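Local coordinates for thioesterase domain-containing protein (Pseudomonas aeruginosa, PDB 3F1T) that is uncharacterized but belongs to the hotdog-fold thioesterases and probably hydrolyses acyl-CoA thioesters, perhaps 1,4-dihydroxy-2-naphthoyl-CoA, at residues 9-13 / 72-78. Numbering follows the deposited sequence.
Sequences RARRF and VCVLPDF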
loop_
_atom_site.group_PDB
_atom_site.type_symbol
_atom_site.label_atom_id
_atom_site.label_comp_id
_atom_site.label_asym_id
_atom_site.label_seq_id
_atom_site.Cartn_x
_atom_site.Cartn_y
_atom_site.Cartn_z
ATOM N N ARG B 9 -28.568 9.252 3.425
ATOM C CA ARG B 9 -27.400 9.956 2.932
ATOM C C ARG B 9 -26.513 9.063 2.081
ATOM O O ARG B 9 -26.053 9.477 1.029
ATOM C CB ARG B 9 -26.592 10.556 4.080
ATOM C CG ARG B 9 -25.653 11.668 3.633
ATOM C CD ARG B 9 -24.663 12.008 4.728
ATOM N NE ARG B 9 -25.257 12.890 5.725
ATOM C CZ ARG B 9 -24.642 13.269 6.841
ATOM N NH1 ARG B 9 -23.402 12.846 7.098
ATOM N NH2 ARG B 9 -25.254 14.093 7.679
ATOM N N ALA B 10 -26.155 7.898 2.612
ATOM C CA ALA B 10 -25.277 6.985 1.884
ATOM C C ALA B 10 -25.865 6.683 0.525
ATOM O O ALA B 10 -25.135 6.596 -0.471
ATOM C CB ALA B 10 -25.055 5.686 2.679
ATOM N N ARG B 11 -27.187 6.521 0.468
ATOM C CA ARG B 11 -27.851 6.165 -0.794
ATOM C C ARG B 11 -27.855 7.297 -1.811
ATOM O O ARG B 11 -27.698 7.063 -3.016
ATOM C CB ARG B 11 -29.273 5.658 -0.551
ATOM C CG ARG B 11 -29.303 4.187 -0.156
ATOM C CD ARG B 11 -30.681 3.689 0.214
ATOM N NE ARG B 11 -30.627 2.246 0.428
ATOM C CZ ARG B 11 -31.456 1.572 1.215
ATOM N NH1 ARG B 11 -32.532 2.179 1.719
ATOM N NH2 ARG B 11 -31.244 0.276 1.431
ATOM N N ARG B 12 -28.191 8.498 -1.344
ATOM C CA ARG B 12 -28.071 9.713 -2.151
ATOM C C ARG B 12 -26.642 9.905 -2.672
ATOM O O ARG B 12 -26.427 10.189 -3.854
ATOM C CB ARG B 12 -28.491 10.920 -1.309
ATOM C CG ARG B 12 -28.721 12.185 -2.109
ATOM C CD ARG B 12 -29.772 13.068 -1.462
ATOM N NE ARG B 12 -29.501 13.341 -0.049
ATOM C CZ ARG B 12 -28.950 14.462 0.411
ATOM N NH1 ARG B 12 -28.469 15.373 -0.434
ATOM N NH2 ARG B 12 -28.837 14.657 1.721
ATOM N N PHE B 13 -25.671 9.743 -1.781
ATOM C CA PHE B 13 -24.257 9.729 -2.139
ATOM C C PHE B 13 -23.958 8.759 -3.292
ATOM O O PHE B 13 -23.417 9.161 -4.320
ATOM C CB PHE B 13 -23.440 9.379 -0.890
ATOM C CG PHE B 13 -21.969 9.714 -0.984
ATOM C CD1 PHE B 13 -21.268 9.513 -2.162
ATOM C CD2 PHE B 13 -21.240 9.930 0.178
ATOM C CE1 PHE B 13 -19.867 9.583 -2.191
ATOM C CE2 PHE B 13 -19.861 10.088 0.144
ATOM C CZ PHE B 13 -19.175 9.951 -1.057
ATOM N N VAL B 72 -19.616 9.005 5.642
ATOM C CA VAL B 72 -20.896 9.561 6.075
ATOM C C VAL B 72 -21.114 9.201 7.533
ATOM O O VAL B 72 -21.814 9.909 8.264
ATOM C CB VAL B 72 -22.110 9.084 5.227
ATOM C CG1 VAL B 72 -21.932 9.425 3.747
ATOM C CG2 VAL B 72 -22.388 7.584 5.427
ATOM N N CYS B 73 -20.432 8.156 7.981
ATOM C CA CYS B 73 -20.666 7.633 9.311
ATOM C C CYS B 73 -20.082 8.555 10.348
ATOM O O CYS B 73 -20.354 8.393 11.529
ATOM C CB CYS B 73 -20.063 6.244 9.473
ATOM S SG CYS B 73 -20.784 5.021 8.360
ATOM N N VAL B 74 -19.157 9.419 9.934
ATOM C CA VAL B 74 -18.477 10.284 10.890
ATOM C C VAL B 74 -18.664 11.772 10.650
ATOM O O VAL B 74 -18.239 12.580 11.462
ATOM C CB VAL B 74 -16.973 9.981 11.000
ATOM C CG1 VAL B 74 -16.756 8.596 11.588
ATOM C CG2 VAL B 74 -16.285 10.136 9.641
ATOM N N LEU B 75 -19.143 12.136 9.472
ATOM C CA LEU B 75 -19.295 13.540 9.144
ATOM C C LEU B 75 -20.682 14.016 9.509
ATOM O O LEU B 75 -21.662 13.296 9.310
ATOM C CB LEU B 75 -19.014 13.780 7.666
ATOM C CG LEU B 75 -17.572 13.474 7.270
ATOM C CD1 LEU B 75 -17.336 13.785 5.809
ATOM C CD2 LEU B 75 -16.615 14.275 8.156
ATOM N N PRO B 76 -20.760 15.197 10.142
ATOM C CA PRO B 76 -22.045 15.798 10.478
ATOM C C PRO B 76 -22.826 16.239 9.241
ATOM O O PRO B 76 -24.034 16.015 9.159
ATOM C CB PRO B 76 -21.660 17.002 11.355
ATOM C CG PRO B 76 -20.216 17.280 11.043
ATOM C CD PRO B 76 -19.622 15.940 10.711
ATOM N N ASP B 77 -22.128 16.741 8.234
ATOM C CA ASP B 77 -22.797 17.186 7.021
ATOM C C ASP B 77 -22.497 16.281 5.841
ATOM O O ASP B 77 -21.456 15.642 5.792
ATOM C CB ASP B 77 -22.397 18.620 6.699
ATOM C CG ASP B 77 -22.562 19.530 7.882
ATOM O OD1 ASP B 77 -23.712 19.659 8.368
ATOM O OD2 ASP B 77 -21.527 19.977 8.430
ATOM N N PHE B 78 -23.446 16.188 4.917
ATOM C CA PHE B 78 -23.219 15.491 3.663
ATOM C C PHE B 78 -22.092 16.167 2.899
ATOM O O PHE B 78 -22.126 17.376 2.647
ATOM C CB PHE B 78 -24.501 15.458 2.822
ATOM C CG PHE B 78 -24.340 14.770 1.488
ATOM C CD1 PHE B 78 -23.518 13.663 1.357
ATOM C CD2 PHE B 78 -25.015 15.221 0.372
ATOM C CE1 PHE B 78 -23.313 13.074 0.108
ATOM C CE2 PHE B 78 -24.911 14.558 -0.846
ATOM C CZ PHE B 78 -24.060 13.485 -0.977
HETATM O O HOH W 1 -21.183 13.019 4.875
#
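In this hotdog fold, the N-terminal helix 4-15 packs against the loop that leaves helix 56-70 and leads to strand 83-90. The chi1 and chi2 of Arg-9 are both t, so the chain runs out extended from the helix; chi3 then turns to m and sets the guanidinium inside the curve of the loop. Both hydrogen bonds go to backbone carbonyls: NH1 of Arg-9 to O of Leu-75 (2.9 Å) and NH2 of Arg-9 to O of Pro-76 (2.7 Å). So the arginine binds the loop through its main chain, not through a side-chain charge. Both carbonyls lie near the guanidinium plane, while N of Phe-78 and O of Asp-77 sit over one face. The aliphatic part of the same side chain also packs: CD of Arg-9 is 3.9 Å from CG1 of Val-72. Phe-13 meets that same CG1 with its ring edge and reaches Ile-69 of helix 56-70. Phe-78, with chi1 t, extends back to the helix. Its ring lies obliquely to that of Phe-13, with centroids 5.8 Å apart, and CE2 of Phe-78 lies over one face of the Arg-12 guanidinium. A water bridges the two segments, 2.8 Å from O of Asp-77 and weakly bound at 3.1 Å to NH1 of Arg-9.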